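Malonyl CoA:acyl carrier protein malonyltransferase (Streptomyces coelicolor, PDB 1NM2) probably transfers the malonyl group from malonyl-CoA to the thiol of holo acyl carrier protein, feeding fatty acid biosynthesis. Local coordinates at residues V4-G9 and G280-L285; P8-Q13 and H97-I102; G137-L142 and V192-V197; A200-H205 and N254-D259. One frame throughout, in Å; residues are numbered along the deposited sequence.

Contacts 1 and 2 start from the same stretch, at the end of strand 3-7 and the loop after it, and share Pro8 and Gly9; their centres lie about 9 Å apart in the alpha/beta hydrolase-like core with its parallel sheet. Contact 3 belongs to the second, mixed sheet, its centre about 19 Å from that of contact 1. Contact 4 has its centre about 13 Å from those of both contact 2 and contact 3, and joins the two parts: strand 256-257 borders the mixed sheet, while 200-205 faces the turn at Ser98. Along the chain contact 1 encloses contacts 3 and 4, in series after contact 2. Contacts 2 and 4 both touch the active-site acetate, so the site lies where the core and the mixed-sheet part meet.

Contact 1: residues V4-G9 and G280-L285; sequences VLVAPG and GTLTGL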
loop_
_atom_site.group_PDB
_atom_site.type_symbol
_atom_site.label_atom_id
_atom_site.label_comp_id
_atom_site.label_asym_id
_atom_site.label_seq_id
_atom_site.Cartn_x
_atom_site.Cartn_y
_atom_site.Cartn_z
ATOM N N VAL A 4 -3.478 1.925 15.472
ATOM C CA VAL A 4 -3.149 1.148 14.284
ATOM C C VAL A 4 -2.277 1.987 13.364
ATOM O O VAL A 4 -2.658 3.086 12.960
ATOM C CB VAL A 4 -4.422 0.727 13.520
ATOM C CG1 VAL A 4 -4.051 -0.055 12.267
ATOM C CG2 VAL A 4 -5.314 -0.108 14.425
ATOM N N LEU A 5 -1.098 1.472 13.043
ATOM C CA LEU A 5 -0.172 2.177 12.168
ATOM C C LEU A 5 -0.316 1.605 10.759
ATOM O O LEU A 5 -0.089 0.419 10.550
ATOM C CB LEU A 5 1.257 1.986 12.683
ATOM C CG LEU A 5 2.419 2.697 11.985
ATOM C CD1 LEU A 5 2.202 4.196 12.010
ATOM C CD2 LEU A 5 3.725 2.334 12.689
ATOM N N VAL A 6 -0.709 2.438 9.797
ATOM C CA VAL A 6 -0.878 1.964 8.428
ATOM C C VAL A 6 0.016 2.695 7.424
ATOM O O VAL A 6 0.416 3.840 7.639
ATOM C CB VAL A 6 -2.356 2.078 7.955
ATOM C CG1 VAL A 6 -3.278 1.327 8.919
ATOM C CG2 VAL A 6 -2.765 3.541 7.835
ATOM N N ALA A 7 0.335 2.012 6.328
ATOM C CA ALA A 7 1.183 2.572 5.278
ATOM C C ALA A 7 0.425 2.549 3.948
ATOM O O ALA A 7 -0.235 1.559 3.624
ATOM C CB ALA A 7 2.468 1.760 5.162
ATOM N N PRO A 8 0.524 3.633 3.156
ATOM C CA PRO A 8 -0.158 3.736 1.863
ATOM C C PRO A 8 0.449 2.936 0.713
ATOM O O PRO A 8 1.497 2.294 0.856
ATOM C CB PRO A 8 -0.140 5.235 1.590
ATOM C CG PRO A 8 1.197 5.633 2.136
ATOM C CD PRO A 8 1.288 4.860 3.445
ATOM N N GLY A 9 -0.233 2.987 -0.430
ATOM C CA GLY A 9 0.211 2.288 -1.625
ATOM C C GLY A 9 0.380 3.239 -2.797
ATOM O O GLY A 9 0.330 4.460 -2.622
ATOM N N GLY A 280 -2.704 10.496 3.782
ATOM C CA GLY A 280 -3.838 11.196 3.213
ATOM C C GLY A 280 -4.896 10.258 2.652
ATOM O O GLY A 280 -6.073 10.372 2.991
ATOM N N THR A 281 -4.479 9.321 1.807
ATOM C CA THR A 281 -5.404 8.379 1.186
ATOM C C THR A 281 -6.080 7.419 2.168
ATOM O O THR A 281 -7.308 7.342 2.208
ATOM C CB THR A 281 -4.695 7.550 0.090
ATOM O OG1 THR A 281 -3.583 6.853 0.663
ATOM C CG2 THR A 281 -4.191 8.463 -1.025
ATOM N N LEU A 282 -5.299 6.689 2.956
ATOM C CA LEU A 282 -5.895 5.751 3.908
ATOM C C LEU A 282 -6.625 6.499 5.022
ATOM O O LEU A 282 -7.637 6.028 5.538
ATOM C CB LEU A 282 -4.822 4.815 4.491
ATOM C CG LEU A 282 -4.073 3.951 3.456
ATOM C CD1 LEU A 282 -3.162 2.955 4.171
ATOM C CD2 LEU A 282 -5.074 3.199 2.577
ATOM N N THR A 283 -6.120 7.673 5.382
ATOM C CA THR A 283 -6.750 8.486 6.420
ATOM C C THR A 283 -8.126 8.945 5.936
ATOM O O THR A 283 -9.084 8.978 6.706
ATOM C CB THR A 283 -5.894 9.723 6.761
ATOM O OG1 THR A 283 -4.696 9.303 7.426
ATOM C CG2 THR A 283 -6.658 10.667 7.668
ATOM N N GLY A 284 -8.216 9.295 4.659
ATOM C CA GLY A 284 -9.488 9.722 4.103
ATOM C C GLY A 284 -10.507 8.595 4.165
ATOM O O GLY A 284 -11.684 8.816 4.467
ATOM N N LEU A 285 -10.052 7.377 3.887
ATOM C CA LEU A 285 -10.925 6.207 3.926
ATOM C C LEU A 285 -11.386 5.932 5.354
ATOM O O LEU A 285 -12.552 5.607 5.594
ATOM C CB LEU A 285 -10.194 4.975 3.376
ATOM C CG LEU A 285 -10.095 4.844 1.851
ATOM C CD1 LEU A 285 -9.126 3.729 1.476
ATOM C CD2 LEU A 285 -11.475 4.556 1.286
#
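Val6, Ala7 and Pro8 meet Leu282 in a small, buried apolar contact at the C-terminal end of strand 3-7, where the first turn of helix 281-289 packs over the parallel sheet of the alpha/beta hydrolase-like core. No hydrogen bond crosses it. Leu282 has the largest share of the buried surface (73 of 165 Å²), and its CD1 makes three of the four closest contacts. Leu282 CD1 lies 3.7 Å from Val6 CG2, the two side chains crossing obliquely. The same methyl touches Ala7 O at 3.3 Å and, beyond the strand end, reaches Pro8 CA at 3.9 Å. Leu282 CG stands anti to its own carbonyl carbon (chi1 -60°), and with an extended second torsion (chi2 -173°) this carries CD1 away from the helix towards the strand. The backbones stay apart, the closest CA pair being Pro8 and Leu282 at 6.4 Å. Towards the exposed margin Thr281 adds a looser touch, its OG1 3.9 Å from Pro8 CB; that oxygen also has a weak hydrogen bond with Glu275 OE2. Helix 281-289 forms the connection between the parallel strands 272-275 and 294-297, a beta-alpha-beta crossover. Glu275, at the end of the first of these, accepts hydrogen bonds from Gly280 N, Leu282 N and Thr283 OG1 and so holds the start of the helix in place, while Trp258 packs on both Val6 and Leu282. The chemistry implies that shape and hydrophobic burial set the fit between strand and helix, while Ala7 O, pressed by the leucine methyl, probably accepts a hydrogen bond from His97 N.

Contact 2: residues P8-Q13 and H97-I102; sequences PGQGAQ and HSVGEI. With ACY (acetic acid), chain D.
Val99 CG1 stands anti to its carbonyl carbon (chi1 -54°), which leaves CG2 between the backbone N and the carbonyl carbon, 3.3 Å from Gly9 CA, while Ser98 OG, anti to its backbone N, swings towards the bound acetate. The turn that carries them fits a nucleophile elbow: Gly96, Ser98 and Gly100 match GxSxG, and Ser98 has strained backbone angles (phi 58°, psi -100°) within a type II' turn from His97 to Gly100. Ser98 is thus probably the nucleophile, and the acetate beside it mimics a malonyl group; its hydrogen bond from Ser98 is modelled too short to be read closely, and Arg123 NH1 also binds the acetate.

Segment 8-13 fits against this turn through its backbone. Gly9, with no side chain to intervene, approaches closely enough for a CA-H...O contact of 3.3 Å from Gly9 CA to His97 O. Pro8 O likewise lies 3.3 Å from Gly100 CA. Across the mouth of the turn the amides of Gln10 and Val99 converge, an arrangement consistent with the oxyanion hole of related acyltransferases. A single water accepts from both, 2.9 Å from Gln10 N and 3.2 Å from Val99 N.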
loop_
_atom_site.group_PDB
_atom_site.type_symbol
_atom_site.label_atom_id
_atom_site.label_comp_id
_atom_site.label_asym_id
_atom_site.label_seq_id
_atom_site.Cartn_x
_atom_site.Cartn_y
_atom_site.Cartn_z
ATOM N N PRO A 8 0.524 3.633 3.156
ATOM C CA PRO A 8 -0.158 3.736 1.863
ATOM C C PRO A 8 0.449 2.936 0.713
ATOM O O PRO A 8 1.497 2.294 0.856
ATOM C CB PRO A 8 -0.140 5.235 1.590
ATOM C CG PRO A 8 1.197 5.633 2.136
ATOM C CD PRO A 8 1.288 4.860 3.445
ATOM N N GLY A 9 -0.233 2.987 -0.430
ATOM C CA GLY A 9 0.211 2.288 -1.625
ATOM C C GLY A 9 0.380 3.239 -2.797
ATOM O O GLY A 9 0.330 4.460 -2.622
ATOM N N GLN A 10 0.570 2.684 -3.996
ATOM C CA GLN A 10 0.762 3.493 -5.200
ATOM C C GLN A 10 -0.326 4.530 -5.405
ATOM O O GLN A 10 -1.512 4.261 -5.185
ATOM C CB GLN A 10 0.850 2.611 -6.449
ATOM C CG GLN A 10 2.189 1.913 -6.622
ATOM C CD GLN A 10 2.394 1.393 -8.031
ATOM O OE1 GLN A 10 2.347 2.153 -9.000
ATOM N NE2 GLN A 10 2.626 0.097 -8.153
ATOM N N GLY A 11 0.088 5.711 -5.854
ATOM C CA GLY A 11 -0.854 6.792 -6.072
ATOM C C GLY A 11 -0.688 7.852 -5.003
ATOM O O GLY A 11 -0.983 9.024 -5.227
ATOM N N ALA A 12 -0.207 7.437 -3.835
ATOM C CA ALA A 12 -0.006 8.350 -2.717
ATOM C C ALA A 12 1.182 9.289 -2.912
ATOM O O ALA A 12 1.181 10.415 -2.411
ATOM C CB ALA A 12 0.168 7.553 -1.421
ATOM N N GLN A 13 2.194 8.829 -3.640
ATOM C CA GLN A 13 3.386 9.635 -3.866
ATOM C C GLN A 13 3.165 10.800 -4.832
ATOM O O GLN A 13 2.399 10.692 -5.789
ATOM C CB GLN A 13 4.528 8.755 -4.391
ATOM C CG GLN A 13 4.488 8.488 -5.888
ATOM C CD GLN A 13 3.484 7.422 -6.306
ATOM O OE1 GLN A 13 2.660 6.964 -5.512
ATOM N NE2 GLN A 13 3.553 7.029 -7.572
ATOM N N HIS A 97 -1.716 -0.718 2.452
ATOM C CA HIS A 97 -2.430 -0.956 1.205
ATOM C C HIS A 97 -1.485 -1.414 0.091
ATOM O O HIS A 97 -0.688 -0.631 -0.415
ATOM C CB HIS A 97 -3.173 0.318 0.786
ATOM C CG HIS A 97 -4.309 0.071 -0.158
ATOM N ND1 HIS A 97 -4.120 -0.255 -1.485
ATOM C CD2 HIS A 97 -5.647 0.065 0.045
ATOM C CE1 HIS A 97 -5.295 -0.449 -2.058
ATOM N NE2 HIS A 97 -6.238 -0.261 -1.152
ATOM N N SER A 98 -1.591 -2.689 -0.270
ATOM C CA SER A 98 -0.767 -3.299 -1.314
ATOM C C SER A 98 0.729 -3.182 -1.000
ATOM O O SER A 98 1.255 -3.968 -0.216
ATOM C CB SER A 98 -1.076 -2.665 -2.673
ATOM O OG SER A 98 -0.579 -3.485 -3.720
ATOM N N VAL A 99 1.416 -2.219 -1.606
ATOM C CA VAL A 99 2.846 -2.050 -1.335
ATOM C C VAL A 99 3.034 -1.704 0.143
ATOM O O VAL A 99 4.061 -2.027 0.746
ATOM C CB VAL A 99 3.486 -0.910 -2.178
ATOM C CG1 VAL A 99 3.204 -1.122 -3.646
ATOM C CG2 VAL A 99 2.966 0.436 -1.720
ATOM N N GLY A 100 2.032 -1.048 0.717
ATOM C CA GLY A 100 2.101 -0.671 2.119
ATOM C C GLY A 100 2.200 -1.874 3.040
ATOM O O GLY A 100 2.564 -1.738 4.211
ATOM N N GLU A 101 1.871 -3.056 2.521
ATOM C CA GLU A 101 1.944 -4.282 3.319
ATOM C C GLU A 101 3.390 -4.650 3.613
ATOM O O GLU A 101 3.691 -5.250 4.648
ATOM C CB GLU A 101 1.292 -5.460 2.594
ATOM C CG GLU A 101 -0.207 -5.353 2.413
ATOM C CD GLU A 101 -0.875 -6.715 2.478
ATOM O OE1 GLU A 101 -1.524 -7.002 3.508
ATOM O OE2 GLU A 101 -0.739 -7.501 1.512
ATOM N N ILE A 102 4.283 -4.326 2.684
ATOM C CA ILE A 102 5.690 -4.625 2.890
ATOM C C ILE A 102 6.187 -3.657 3.954
ATOM O O ILE A 102 6.947 -4.034 4.837
ATOM C CB ILE A 102 6.519 -4.457 1.585
ATOM C CG1 ILE A 102 6.183 -5.578 0.594
ATOM C CG2 ILE A 102 8.010 -4.505 1.903
ATOM C CD1 ILE A 102 4.771 -5.544 0.053
HETATM C C ACY D . 0.081 -2.103 -6.410
HETATM O O ACY D . 0.833 -1.197 -6.963
HETATM O OXT ACY D . 0.460 -3.196 -5.868
HETATM C CH3 ACY D . -1.401 -1.766 -6.435
HETATM O O HOH W 1 0.357 -0.169 -3.870
#

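Contact 3: residues G137-L142 and V192-V197; sequences GMSALL and VVPLKV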
loop_
_atom_site.group_PDB
_atom_site.type_symbol
_atom_site.label_atom_id
_atom_site.label_comp_id
_atom_site.label_asym_id
_atom_site.label_seq_id
_atom_site.Cartn_x
_atom_site.Cartn_y
_atom_site.Cartn_z
ATOM N N GLY A 137 -5.253 -2.844 -17.300
ATOM C CA GLY A 137 -5.262 -1.665 -16.456
ATOM C C GLY A 137 -6.230 -1.791 -15.298
ATOM O O GLY A 137 -6.726 -2.880 -15.014
ATOM N N MET A 138 -6.481 -0.673 -14.624
ATOM C CA MET A 138 -7.399 -0.624 -13.487
ATOM C C MET A 138 -8.204 0.659 -13.591
ATOM O O MET A 138 -7.685 1.688 -14.032
ATOM C CB MET A 138 -6.631 -0.610 -12.157
ATOM C CG MET A 138 -5.640 -1.736 -11.965
ATOM S SD MET A 138 -4.624 -1.492 -10.471
ATOM C CE MET A 138 -5.659 -2.243 -9.240
ATOM N N SER A 139 -9.468 0.600 -13.184
ATOM C CA SER A 139 -10.334 1.773 -13.215
ATOM C C SER A 139 -11.213 1.786 -11.978
ATOM O O SER A 139 -11.739 0.752 -11.574
ATOM C CB SER A 139 -11.214 1.768 -14.468
ATOM O OG SER A 139 -10.432 1.862 -15.646
ATOM N N ALA A 140 -11.360 2.957 -11.370
ATOM C CA ALA A 140 -12.193 3.094 -10.183
ATOM C C ALA A 140 -13.626 3.367 -10.616
ATOM O O ALA A 140 -13.860 4.035 -11.632
ATOM C CB ALA A 140 -11.686 4.236 -9.312
ATOM N N LEU A 141 -14.578 2.834 -9.857
ATOM C CA LEU A 141 -15.992 3.039 -10.139
ATOM C C LEU A 141 -16.512 4.072 -9.148
ATOM O O LEU A 141 -16.475 3.847 -7.940
ATOM C CB LEU A 141 -16.771 1.731 -9.976
ATOM C CG LEU A 141 -16.719 0.684 -11.094
ATOM C CD1 LEU A 141 -15.293 0.299 -11.412
ATOM C CD2 LEU A 141 -17.513 -0.537 -10.658
ATOM N N LEU A 142 -16.999 5.200 -9.653
ATOM C CA LEU A 142 -17.508 6.255 -8.781
ATOM C C LEU A 142 -19.030 6.207 -8.693
ATOM O O LEU A 142 -19.730 6.474 -9.667
ATOM C CB LEU A 142 -17.046 7.624 -9.293
ATOM C CG LEU A 142 -15.547 7.728 -9.597
ATOM C CD1 LEU A 142 -15.215 9.143 -10.042
ATOM C CD2 LEU A 142 -14.733 7.348 -8.363
ATOM N N VAL A 192 -16.315 5.734 -14.668
ATOM C CA VAL A 192 -15.357 4.643 -14.599
ATOM C C VAL A 192 -14.040 5.335 -14.925
ATOM O O VAL A 192 -13.727 5.598 -16.087
ATOM C CB VAL A 192 -15.678 3.548 -15.630
ATOM C CG1 VAL A 192 -14.584 2.487 -15.631
ATOM C CG2 VAL A 192 -17.015 2.904 -15.283
ATOM N N VAL A 193 -13.283 5.650 -13.882
ATOM C CA VAL A 193 -12.028 6.368 -14.041
ATOM C C VAL A 193 -10.783 5.499 -14.052
ATOM O O VAL A 193 -10.466 4.830 -13.067
ATOM C CB VAL A 193 -11.878 7.433 -12.933
ATOM C CG1 VAL A 193 -10.662 8.310 -13.207
ATOM C CG2 VAL A 193 -13.142 8.267 -12.854
ATOM N N PRO A 194 -10.054 5.503 -15.175
ATOM C CA PRO A 194 -8.831 4.703 -15.287
ATOM C C PRO A 194 -7.741 5.222 -14.355
ATOM O O PRO A 194 -7.512 6.428 -14.264
ATOM C CB PRO A 194 -8.464 4.831 -16.769
ATOM C CG PRO A 194 -9.029 6.161 -17.154
ATOM C CD PRO A 194 -10.367 6.173 -16.450
ATOM N N LEU A 195 -7.087 4.302 -13.653
ATOM C CA LEU A 195 -6.021 4.641 -12.718
ATOM C C LEU A 195 -4.682 4.767 -13.437
ATOM O O LEU A 195 -4.483 4.184 -14.506
ATOM C CB LEU A 195 -5.911 3.574 -11.621
ATOM C CG LEU A 195 -6.953 3.584 -10.497
ATOM C CD1 LEU A 195 -8.347 3.441 -11.064
ATOM C CD2 LEU A 195 -6.664 2.446 -9.533
ATOM N N LYS A 196 -3.768 5.528 -12.840
ATOM C CA LYS A 196 -2.449 5.733 -13.427
ATOM C C LYS A 196 -1.516 4.576 -13.067
ATOM O O LYS A 196 -0.568 4.739 -12.295
ATOM C CB LYS A 196 -1.861 7.064 -12.940
ATOM C CG LYS A 196 -2.787 8.264 -13.149
ATOM C CD LYS A 196 -2.168 9.548 -12.614
ATOM C CE LYS A 196 -3.131 10.725 -12.715
ATOM N NZ LYS A 196 -3.528 11.041 -14.119
ATOM N N VAL A 197 -1.797 3.408 -13.633
ATOM C CA VAL A 197 -0.994 2.218 -13.381
ATOM C C VAL A 197 -0.667 1.526 -14.696
ATOM O O VAL A 197 -1.387 1.677 -15.684
ATOM C CB VAL A 197 -1.731 1.210 -12.464
ATOM C CG1 VAL A 197 -2.008 1.845 -11.111
ATOM C CG2 VAL A 197 -3.037 0.764 -13.117
HETATM O O HOH W 2 -5.210 1.845 -16.056
#
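Ser139 and Pro194 bring their CA atoms to 3.9 Å as a non-hydrogen-bonded pair, the closest CA pair between 137-142 and 192-197. Around it the packing is tight. Ala140 and Val193 form the hydrogen-bonded pair, with Ala140 N to Val193 O at 2.7 Å and Val193 N to Ala140 O at 2.8 Å. Further along, Leu195 N donates almost straight (177°) to Met138 O; Leu195 CD1 folds back to 3.1 Å from Ala140 N, and CD2 packs on Met138 CB. Met138, buried, has CG anti to its carbonyl carbon and a chain bent at chi3 (87°), which brings SD 3.8 Å from Val197 CG2, the side chains crossing at about a right angle. On the face of Ser139, Leu141, Val192 and Pro194, Val192 CG1 meets Ser139 CB at 3.6 Å; helix 175-183 packs over the first three, whereas Pro194 is exposed.

The solvent side is looser: Val193 CG2 meets exposed Leu142 CD1 at 3.6 Å, and at the far end a water bridges Met138 N and Leu195 O. Strands 136-143, 159-165, 168-172 and 189-194, with helices 146-155 and 175-183, run beta-alpha-beta-beta-alpha-beta in strand order 4-1-3-2, the ferredoxin-like subdomain of this acyltransferase family.

Contact 4: residues A200-H205 and N254-D259; sequences AFHTRH and NPVRWD. With ACY (acetic acid), chain D.
His202, Asn254 and Val256 carry this buried contact, and the imidazole is its centre. Its ND1 donates to Asn254 O at 2.9 Å; the bond is bent, 134° at the hydrogen, with the oxygen tilted from the ring plane. Asn254 contributes this backbone carbonyl while its side chain sets off away from the histidine. Val256 holds the ring from above: with CG2 anti to its own carbonyl carbon, that methyl lies 3.4 Å from the ring centroid and only 10° off the normal, a clear CH-pi contact over one face. The bond to Asn254 O and the methyl over the face restrict rotation of the ring. ND1 has a further, weak bond to Gln251 O.

The other nitrogen, NE2, points to the active site. Its strongest partner is Ser98 OG, giving a Ser-His pair consistent with the catalytic dyad of malonyl-CoA:ACP transacylases; here ND1 meets main-chain carbonyls, which would stand where a triad has its acid. The acetate that mimics a malonyl group receives a weaker bond, NE2 to OXT at 3.2 Å, with its methyl at the ring edge. Val256 lies on a short, weakly bonded strand beside strand 159-165, which ties the histidine's support to the mixed sheet. His202 adopts a left-handed backbone conformation, and its carbonyl O, buried here, has no hydrogen-bond partner in the model. Beyond it Thr203 OG1 accepts from His205 N in an ST turn.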
loop_
_atom_site.group_PDB
_atom_site.type_symbol
_atom_site.label_atom_id
_atom_site.label_comp_id
_atom_site.label_asym_id
_atom_site.label_seq_id
_atom_site.Cartn_x
_atom_site.Cartn_y
_atom_site.Cartn_z
ATOM N N ALA A 200 -3.136 -4.501 -14.932
ATOM C CA ALA A 200 -4.141 -5.065 -14.048
ATOM C C ALA A 200 -3.503 -5.691 -12.814
ATOM O O ALA A 200 -3.457 -6.914 -12.680
ATOM C CB ALA A 200 -4.965 -6.109 -14.803
ATOM N N PHE A 201 -3.002 -4.848 -11.914
ATOM C CA PHE A 201 -2.389 -5.339 -10.687
ATOM C C PHE A 201 -3.490 -6.019 -9.890
ATOM O O PHE A 201 -4.668 -5.708 -10.069
ATOM C CB PHE A 201 -1.813 -4.176 -9.874
ATOM C CG PHE A 201 -0.751 -3.394 -10.594
ATOM C CD1 PHE A 201 -0.537 -2.053 -10.293
ATOM C CD2 PHE A 201 0.050 -3.998 -11.558
ATOM C CE1 PHE A 201 0.460 -1.320 -10.943
ATOM C CE2 PHE A 201 1.049 -3.278 -12.212
ATOM C CZ PHE A 201 1.252 -1.934 -11.902
ATOM N N HIS A 202 -3.102 -6.954 -9.029
ATOM C CA HIS A 202 -4.035 -7.687 -8.188
ATOM C C HIS A 202 -5.053 -8.542 -8.934
ATOM O O HIS A 202 -6.203 -8.670 -8.514
ATOM C CB HIS A 202 -4.715 -6.714 -7.228
ATOM C CG HIS A 202 -3.746 -6.020 -6.323
ATOM N ND1 HIS A 202 -3.054 -6.684 -5.334
ATOM C CD2 HIS A 202 -3.261 -4.755 -6.337
ATOM C CE1 HIS A 202 -2.178 -5.862 -4.782
ATOM N NE2 HIS A 202 -2.283 -4.685 -5.374
ATOM N N THR A 203 -4.597 -9.137 -10.034
ATOM C CA THR A 203 -5.406 -10.035 -10.857
ATOM C C THR A 203 -4.459 -11.123 -11.365
ATOM O O THR A 203 -3.234 -11.025 -11.200
ATOM C CB THR A 203 -6.010 -9.334 -12.097
ATOM O OG1 THR A 203 -4.971 -9.091 -13.056
ATOM C CG2 THR A 203 -6.675 -8.026 -11.708
ATOM N N ARG A 204 -5.026 -12.153 -11.988
ATOM C CA ARG A 204 -4.242 -13.260 -12.523
ATOM C C ARG A 204 -3.232 -12.776 -13.558
ATOM O O ARG A 204 -2.289 -13.495 -13.907
ATOM C CB ARG A 204 -5.161 -14.295 -13.176
ATOM C CG ARG A 204 -5.833 -13.801 -14.450
ATOM C CD ARG A 204 -6.489 -14.946 -15.213
ATOM N NE ARG A 204 -6.977 -14.515 -16.521
ATOM C CZ ARG A 204 -7.939 -13.615 -16.697
ATOM N NH1 ARG A 204 -8.522 -13.048 -15.647
ATOM N NH2 ARG A 204 -8.314 -13.275 -17.926
ATOM N N HIS A 205 -3.438 -11.569 -14.073
ATOM C CA HIS A 205 -2.506 -11.036 -15.053
ATOM C C HIS A 205 -1.128 -10.816 -14.432
ATOM O O HIS A 205 -0.153 -10.605 -15.147
ATOM C CB HIS A 205 -3.041 -9.732 -15.658
ATOM C CG HIS A 205 -4.108 -9.945 -16.687
ATOM N ND1 HIS A 205 -5.438 -9.658 -16.457
ATOM C CD2 HIS A 205 -4.046 -10.460 -17.938
ATOM C CE1 HIS A 205 -6.148 -9.990 -17.521
ATOM N NE2 HIS A 205 -5.327 -10.480 -18.433
ATOM N N ASN A 254 -3.761 -11.067 -6.181
ATOM C CA ASN A 254 -5.024 -11.244 -5.468
ATOM C C ASN A 254 -5.625 -9.880 -5.121
ATOM O O ASN A 254 -4.901 -8.916 -4.886
ATOM C CB ASN A 254 -4.799 -12.026 -4.163
ATOM C CG ASN A 254 -4.746 -13.534 -4.367
ATOM O OD1 ASN A 254 -4.280 -14.265 -3.490
ATOM N ND2 ASN A 254 -5.243 -14.009 -5.501
ATOM N N PRO A 255 -6.964 -9.788 -5.076
ATOM C CA PRO A 255 -7.647 -8.528 -4.746
ATOM C C PRO A 255 -7.209 -7.961 -3.387
ATOM O O PRO A 255 -6.870 -8.713 -2.471
ATOM C CB PRO A 255 -9.120 -8.932 -4.728
ATOM C CG PRO A 255 -9.181 -10.035 -5.755
ATOM C CD PRO A 255 -7.940 -10.841 -5.420
ATOM N N VAL A 256 -7.224 -6.636 -3.262
ATOM C CA VAL A 256 -6.864 -5.975 -2.009
ATOM C C VAL A 256 -8.154 -5.740 -1.219
ATOM O O VAL A 256 -8.971 -4.895 -1.587
ATOM C CB VAL A 256 -6.184 -4.602 -2.255
ATOM C CG1 VAL A 256 -6.003 -3.868 -0.935
ATOM C CG2 VAL A 256 -4.824 -4.794 -2.938
ATOM N N ARG A 257 -8.342 -6.492 -0.140
ATOM C CA ARG A 257 -9.539 -6.330 0.670
ATOM C C ARG A 257 -9.282 -5.384 1.831
ATOM O O ARG A 257 -9.267 -5.799 2.993
ATOM C CB ARG A 257 -10.026 -7.685 1.194
ATOM C CG ARG A 257 -10.537 -8.609 0.089
ATOM C CD ARG A 257 -11.626 -7.923 -0.731
ATOM N NE ARG A 257 -12.798 -7.604 0.079
ATOM C CZ ARG A 257 -13.677 -8.505 0.512
ATOM N NH1 ARG A 257 -14.715 -8.124 1.250
ATOM N NH2 ARG A 257 -13.529 -9.784 0.196
ATOM N N TRP A 258 -9.077 -4.112 1.510
ATOM C CA TRP A 258 -8.824 -3.110 2.538
ATOM C C TRP A 258 -10.080 -2.934 3.384
ATOM O O TRP A 258 -10.006 -2.546 4.552
ATOM C CB TRP A 258 -8.421 -1.772 1.913
ATOM C CG TRP A 258 -7.961 -0.788 2.949
ATOM C CD1 TRP A 258 -8.585 0.370 3.325
ATOM C CD2 TRP A 258 -6.811 -0.916 3.787
ATOM N NE1 TRP A 258 -7.892 0.970 4.355
ATOM C CE2 TRP A 258 -6.797 0.203 4.656
ATOM C CE3 TRP A 258 -5.789 -1.870 3.894
ATOM C CZ2 TRP A 258 -5.799 0.394 5.618
ATOM C CZ3 TRP A 258 -4.796 -1.683 4.852
ATOM C CH2 TRP A 258 -4.809 -0.555 5.701
ATOM N N ASP A 259 -11.235 -3.232 2.790
ATOM C CA ASP A 259 -12.499 -3.133 3.508
ATOM C C ASP A 259 -12.470 -4.053 4.734
ATOM O O ASP A 259 -12.846 -3.656 5.843
ATOM C CB ASP A 259 -13.672 -3.531 2.596
ATOM C CG ASP A 259 -13.581 -4.968 2.107
ATOM O OD1 ASP A 259 -14.627 -5.656 2.105
ATOM O OD2 ASP A 259 -12.477 -5.413 1.716
HETATM C C ACY D . 0.081 -2.103 -6.410
HETATM O O ACY D . 0.833 -1.197 -6.963
HETATM O OXT ACY D . 0.460 -3.196 -5.868
HETATM C CH3 ACY D . -1.401 -1.766 -6.435
#